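Local coordinates for clostripain-related protein (Bacteroides thetaiotaomicron, PDB 6N9J) that probably cleaves peptide bonds as a secreted cysteine protease of the clostripain (C11) family, caught here in complex with an irreversible peptide inhibitor, at residues Y287-G292 and G340-S345; V238-I243 and V315-T320. One frame throughout, in Å; residues are numbered along the deposited sequence.

Contact 1. Residues Y287-G292 and G340-S345; sequences YHDLMG and GFEGVS
Asp289 and the segment 340-345 illustrate how one buried carboxylate can fasten a helix start to a neighbouring loop. Asp289 is the N-cap of helix 290-297; with CG anti to the backbone N (chi1 -173°), its carboxylate serves both the helix start and the loop. Asp289 OD2 accepts the capping bond from Gly292 N at 3.0 Å, and a water bonded to Asp289 OD2 (2.8 Å) also donates to Gly340 O. Asp289 OD1 receives Glu342 N at 2.9 Å from above the carboxylate plane, 43° out of it, and is bonded to Tyr279 OH as well. An alanine here would probably leave the helix start uncapped and Glu342 N without its mate.

Asp289 and Ser345 form an antiparallel non-hydrogen-bonded pair. The nearly straight Leu290 N to Val344 O bond (3.0 Å) lies next to it; the Ser345 CA-H contact to His288 O (3.2 Å) belongs to it.

Aliphatic packing is lighter: Met291 CB lies 3.7 Å from Glu342 CG, Leu290 CD2 4.4 Å from Val344 CG1. Polar Ser345 OG meets the Tyr287 ring edge near its plane, 3.4 Å from Tyr287 CD1; the Tyr287 hydroxyl bonds to Asp114.

With four hydrogen-bond partners beside a helix N-terminus, the Asp289 carboxylate is likely to be stabilised in its ionised form.

Contact 2. Residues V238-I243 and V315-T320; sequences VSISVI and VIWKNT
Val242 meets both Ile316 and Trp317 in the close-packed part of this strand pair, whose short axes approach to 4.5 Å and run antiparallel (178° between their directions). Val242 CB rests 3.8 Å from Trp317 CB. At the margin of the packed part, Val242 CG1, anti to the backbone N (chi1 171°), lies 3.8 Å from Ile316 CG1. The indole turns its edge to strand 239-243: Trp317 CZ3 comes within 3.4 Å of Ile240 O and also touches the CB and CG2 of Ile240. Further along the strands, Ile240 and Asn319 exchange two backbone N to O hydrogen bonds of 2.9 Å, a regular hydrogen-bonded pair. Ser239 and Thr320 also pack closely, with Ser239 CB 3.3 Å from Thr320 OG1.

The solvent side belongs to strand 315-320 and is looser. Lys318 places only its CB against Ser241 CB, 3.8 Å away, before the chain leads off from strand 239-243; Asn319 likewise sends its amide away from the partner strand.

This pairing continues the central mixed sheet of the protease. Strand 178-181 adjoins 239-244 on its other edge and adds Ile180 and Tyr178 beside Val242, while helix 206-221 packs on the Trp317 ring and supplies Glu212 to its NE1.

Overall arrangement
The two contacts exemplify a loop laid over a sheet: their centres are 11 Å apart, and the segment 340-345 of contact 1 lies against the sheet face of contact 2 that carries Ser241, Val315 and Thr320. Gly343 O probably accepts a hydrogen bond from Ser241 OG at 2.5 Å. On either side of it in the loop, Phe341 CD2 packs 3.4 Å from Thr320 CG2 and Val344 CG2 lies 3.5 Å from Val315 CG2. Glu342 OE2 packs against Lys318 CE at 3.1 Å. The segments alternate along the chain, so each contact's first segment precedes the other's second; the loop 340-345, coming last, lies on the strand pair and joins it to the start of helix 290-297.

Contact 1. Residues Y287-G292 and G340-S345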
loop_
_atom_site.group_PDB
_atom_site.type_symbol
_atom_site.label_atom_id
_atom_site.label_comp_id
_atom_site.label_asym_id
_atom_site.label_seq_id
_atom_site.Cartn_x
_atom_site.Cartn_y
_atom_site.Cartn_z
ATOM N N TYR A 287 2.220 -6.313 -13.986
ATOM C CA TYR A 287 2.355 -4.902 -13.615
ATOM C C TYR A 287 3.328 -4.098 -14.473
ATOM O O TYR A 287 4.523 -4.374 -14.487
ATOM C CB TYR A 287 2.803 -4.786 -12.151
ATOM C CG TYR A 287 1.875 -5.439 -11.168
ATOM C CD1 TYR A 287 0.758 -4.768 -10.699
ATOM C CD2 TYR A 287 2.106 -6.730 -10.716
ATOM C CE1 TYR A 287 -0.098 -5.360 -9.798
ATOM C CE2 TYR A 287 1.255 -7.330 -9.823
ATOM C CZ TYR A 287 0.157 -6.637 -9.363
ATOM O OH TYR A 287 -0.697 -7.217 -8.460
ATOM N N HIS A 288 2.814 -3.070 -15.144
ATOM C CA HIS A 288 3.632 -2.185 -15.967
ATOM C C HIS A 288 3.454 -0.728 -15.572
ATOM O O HIS A 288 2.414 -0.351 -15.045
ATOM C CB HIS A 288 3.285 -2.360 -17.451
ATOM C CG HIS A 288 3.686 -3.691 -18.000
ATOM N ND1 HIS A 288 2.845 -4.782 -17.996
ATOM C CD2 HIS A 288 4.853 -4.114 -18.535
ATOM C CE1 HIS A 288 3.474 -5.820 -18.519
ATOM N NE2 HIS A 288 4.694 -5.439 -18.860
ATOM N N ASP A 289 4.458 0.095 -15.857
ATOM C CA ASP A 289 4.356 1.507 -15.534
ATOM C C ASP A 289 3.292 2.208 -16.389
ATOM O O ASP A 289 3.348 2.198 -17.628
ATOM C CB ASP A 289 5.711 2.191 -15.695
ATOM C CG ASP A 289 5.692 3.630 -15.204
ATOM O OD1 ASP A 289 5.726 3.866 -13.960
ATOM O OD2 ASP A 289 5.643 4.521 -16.072
ATOM N N LEU A 290 2.332 2.832 -15.704
ATOM C CA LEU A 290 1.203 3.492 -16.356
ATOM C C LEU A 290 1.621 4.589 -17.341
ATOM O O LEU A 290 1.064 4.677 -18.437
ATOM C CB LEU A 290 0.253 4.077 -15.306
ATOM C CG LEU A 290 -0.939 4.865 -15.855
ATOM C CD1 LEU A 290 -1.890 3.953 -16.614
ATOM C CD2 LEU A 290 -1.665 5.579 -14.747
ATOM N N MET A 291 2.589 5.425 -16.961
ATOM C CA MET A 291 3.057 6.468 -17.881
ATOM C C MET A 291 3.739 5.841 -19.092
ATOM O O MET A 291 3.597 6.329 -20.215
ATOM C CB MET A 291 4.015 7.449 -17.188
ATOM C CG MET A 291 4.573 8.542 -18.144
ATOM S SD MET A 291 3.324 9.634 -18.871
ATOM C CE MET A 291 3.099 10.823 -17.555
ATOM N N GLY A 292 4.481 4.759 -18.848
ATOM C CA GLY A 292 5.178 4.039 -19.898
ATOM C C GLY A 292 4.186 3.471 -20.884
ATOM O O GLY A 292 4.405 3.514 -22.094
ATOM N N GLY A 340 12.775 4.071 -15.762
ATOM C CA GLY A 340 11.464 4.312 -16.341
ATOM C C GLY A 340 10.364 4.522 -15.311
ATOM O O GLY A 340 9.211 4.769 -15.657
ATOM N N PHE A 341 10.724 4.432 -14.036
ATOM C CA PHE A 341 9.767 4.474 -12.932
ATOM C C PHE A 341 9.007 5.791 -12.839
ATOM O O PHE A 341 9.602 6.859 -12.696
ATOM C CB PHE A 341 10.524 4.198 -11.629
ATOM C CG PHE A 341 9.747 4.470 -10.375
ATOM C CD1 PHE A 341 8.859 3.534 -9.870
ATOM C CD2 PHE A 341 9.954 5.644 -9.661
ATOM C CE1 PHE A 341 8.170 3.775 -8.698
ATOM C CE2 PHE A 341 9.268 5.889 -8.482
ATOM C CZ PHE A 341 8.373 4.957 -8.002
ATOM N N GLU A 342 7.683 5.724 -12.902
ATOM C CA GLU A 342 6.913 6.939 -12.727
ATOM C C GLU A 342 5.957 6.823 -11.550
ATOM O O GLU A 342 5.180 7.744 -11.278
ATOM C CB GLU A 342 6.164 7.291 -14.010
ATOM C CG GLU A 342 7.086 7.651 -15.194
ATOM C CD GLU A 342 7.923 8.914 -14.961
ATOM O OE1 GLU A 342 8.897 9.115 -15.719
ATOM O OE2 GLU A 342 7.616 9.713 -14.035
ATOM N N GLY A 343 6.031 5.701 -10.841
ATOM C CA GLY A 343 5.404 5.602 -9.539
ATOM C C GLY A 343 4.076 4.880 -9.453
ATOM O O GLY A 343 3.569 4.677 -8.350
ATOM N N VAL A 344 3.497 4.506 -10.592
ATOM C CA VAL A 344 2.181 3.861 -10.594
ATOM C C VAL A 344 2.125 2.706 -11.600
ATOM O O VAL A 344 2.675 2.804 -12.698
ATOM C CB VAL A 344 1.051 4.876 -10.910
ATOM C CG1 VAL A 344 -0.323 4.209 -10.814
ATOM C CG2 VAL A 344 1.114 6.046 -9.956
ATOM N N SER A 345 1.479 1.606 -11.223
ATOM C CA SER A 345 1.361 0.470 -12.143
ATOM C C SER A 345 -0.034 0.380 -12.740
ATOM O O SER A 345 -0.968 1.037 -12.278
ATOM C CB SER A 345 1.697 -0.853 -11.449
ATOM O OG SER A 345 0.566 -1.351 -10.753
HETATM O O HOH W 1 7.737 4.756 -17.845
#

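Contact 2. Residues V238-I243 and V315-T320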
loop_
_atom_site.group_PDB
_atom_site.type_symbol
_atom_site.label_atom_id
_atom_site.label_comp_id
_atom_site.label_asym_id
_atom_site.label_seq_id
_atom_site.Cartn_x
_atom_site.Cartn_y
_atom_site.Cartn_z
ATOM N N VAL A 238 14.239 0.489 -2.542
ATOM C CA VAL A 238 12.779 0.578 -2.487
ATOM C C VAL A 238 12.288 1.623 -3.480
ATOM O O VAL A 238 13.040 2.498 -3.888
ATOM C CB VAL A 238 12.261 0.951 -1.065
ATOM C CG1 VAL A 238 12.423 2.443 -0.791
ATOM C CG2 VAL A 238 10.800 0.560 -0.905
ATOM N N SER A 239 11.022 1.523 -3.864
ATOM C CA SER A 239 10.378 2.543 -4.672
ATOM C C SER A 239 9.018 2.896 -4.087
ATOM O O SER A 239 8.230 2.009 -3.739
ATOM C CB SER A 239 10.218 2.056 -6.108
ATOM O OG SER A 239 9.359 0.942 -6.131
ATOM N N ILE A 240 8.736 4.189 -3.978
ATOM C CA ILE A 240 7.518 4.657 -3.313
ATOM C C ILE A 240 6.938 5.831 -4.088
ATOM O O ILE A 240 7.683 6.609 -4.656
ATOM C CB ILE A 240 7.801 5.093 -1.834
ATOM C CG1 ILE A 240 8.345 3.930 -1.011
ATOM C CG2 ILE A 240 6.551 5.665 -1.157
ATOM C CD1 ILE A 240 7.294 2.887 -0.654
ATOM N N SER A 241 5.613 5.941 -4.120
ATOM C CA SER A 241 4.954 7.151 -4.604
ATOM C C SER A 241 3.724 7.516 -3.761
ATOM O O SER A 241 3.294 6.757 -2.886
ATOM C CB SER A 241 4.549 6.995 -6.081
ATOM O OG SER A 241 3.537 6.011 -6.243
ATOM N N VAL A 242 3.172 8.697 -4.029
ATOM C CA VAL A 242 1.985 9.197 -3.345
ATOM C C VAL A 242 0.971 9.661 -4.385
ATOM O O VAL A 242 1.268 10.538 -5.203
ATOM C CB VAL A 242 2.306 10.391 -2.394
ATOM C CG1 VAL A 242 1.028 11.016 -1.864
ATOM C CG2 VAL A 242 3.191 9.956 -1.246
ATOM N N ILE A 243 -0.217 9.067 -4.357
ATOM C CA ILE A 243 -1.293 9.457 -5.251
ATOM C C ILE A 243 -2.347 10.282 -4.509
ATOM O O ILE A 243 -2.808 9.873 -3.444
ATOM C CB ILE A 243 -1.949 8.234 -5.868
ATOM C CG1 ILE A 243 -0.956 7.532 -6.799
ATOM C CG2 ILE A 243 -3.236 8.616 -6.599
ATOM C CD1 ILE A 243 -1.462 6.220 -7.320
ATOM N N VAL A 315 -0.065 12.128 -9.234
ATOM C CA VAL A 315 1.090 11.471 -8.617
ATOM C C VAL A 315 2.008 12.559 -8.083
ATOM O O VAL A 315 2.836 13.074 -8.815
ATOM C CB VAL A 315 1.852 10.562 -9.628
ATOM C CG1 VAL A 315 3.026 9.842 -8.949
ATOM C CG2 VAL A 315 0.887 9.563 -10.299
ATOM N N ILE A 316 1.858 12.932 -6.813
ATOM C CA ILE A 316 2.498 14.161 -6.341
ATOM C C ILE A 316 3.877 13.954 -5.706
ATOM O O ILE A 316 4.575 14.910 -5.388
ATOM C CB ILE A 316 1.588 14.904 -5.334
ATOM C CG1 ILE A 316 1.313 14.046 -4.102
ATOM C CG2 ILE A 316 0.272 15.300 -5.996
ATOM C CD1 ILE A 316 0.604 14.810 -3.010
ATOM N N TRP A 317 4.283 12.706 -5.540
ATOM C CA TRP A 317 5.561 12.415 -4.915
ATOM C C TRP A 317 5.990 11.058 -5.449
ATOM O O TRP A 317 5.156 10.165 -5.541
ATOM C CB TRP A 317 5.435 12.410 -3.369
ATOM C CG TRP A 317 6.763 12.364 -2.649
ATOM C CD1 TRP A 317 7.440 13.416 -2.098
ATOM C CD2 TRP A 317 7.588 11.202 -2.440
ATOM N NE1 TRP A 317 8.631 12.984 -1.560
ATOM C CE2 TRP A 317 8.746 11.636 -1.758
ATOM C CE3 TRP A 317 7.451 9.847 -2.754
ATOM C CZ2 TRP A 317 9.755 10.754 -1.376
ATOM C CZ3 TRP A 317 8.463 8.975 -2.390
ATOM C CH2 TRP A 317 9.601 9.434 -1.705
ATOM N N LYS A 318 7.263 10.897 -5.821
ATOM C CA LYS A 318 7.797 9.554 -6.108
ATOM C C LYS A 318 9.312 9.511 -5.950
ATOM O O LYS A 318 10.002 10.520 -6.124
ATOM C CB LYS A 318 7.414 9.082 -7.510
ATOM C CG LYS A 318 8.155 9.817 -8.616
ATOM C CD LYS A 318 7.651 9.400 -9.977
ATOM C CE LYS A 318 8.114 10.382 -11.031
ATOM N NZ LYS A 318 9.592 10.469 -11.030
ATOM N N ASN A 319 9.826 8.338 -5.598
ATOM C CA ASN A 319 11.264 8.149 -5.543
ATOM C C ASN A 319 11.604 6.674 -5.562
ATOM O O ASN A 319 10.854 5.848 -5.051
ATOM C CB ASN A 319 11.861 8.810 -4.301
ATOM C CG ASN A 319 13.107 9.609 -4.614
ATOM O OD1 ASN A 319 13.790 9.347 -5.603
ATOM N ND2 ASN A 319 13.414 10.592 -3.772
ATOM N N THR A 320 12.737 6.344 -6.167
ATOM C CA THR A 320 13.197 4.967 -6.221
ATOM C C THR A 320 14.716 4.937 -6.225
ATOM O O THR A 320 15.367 5.845 -6.714
ATOM C CB THR A 320 12.666 4.229 -7.467
ATOM O OG1 THR A 320 13.077 2.852 -7.436
ATOM C CG2 THR A 320 13.185 4.885 -8.755
#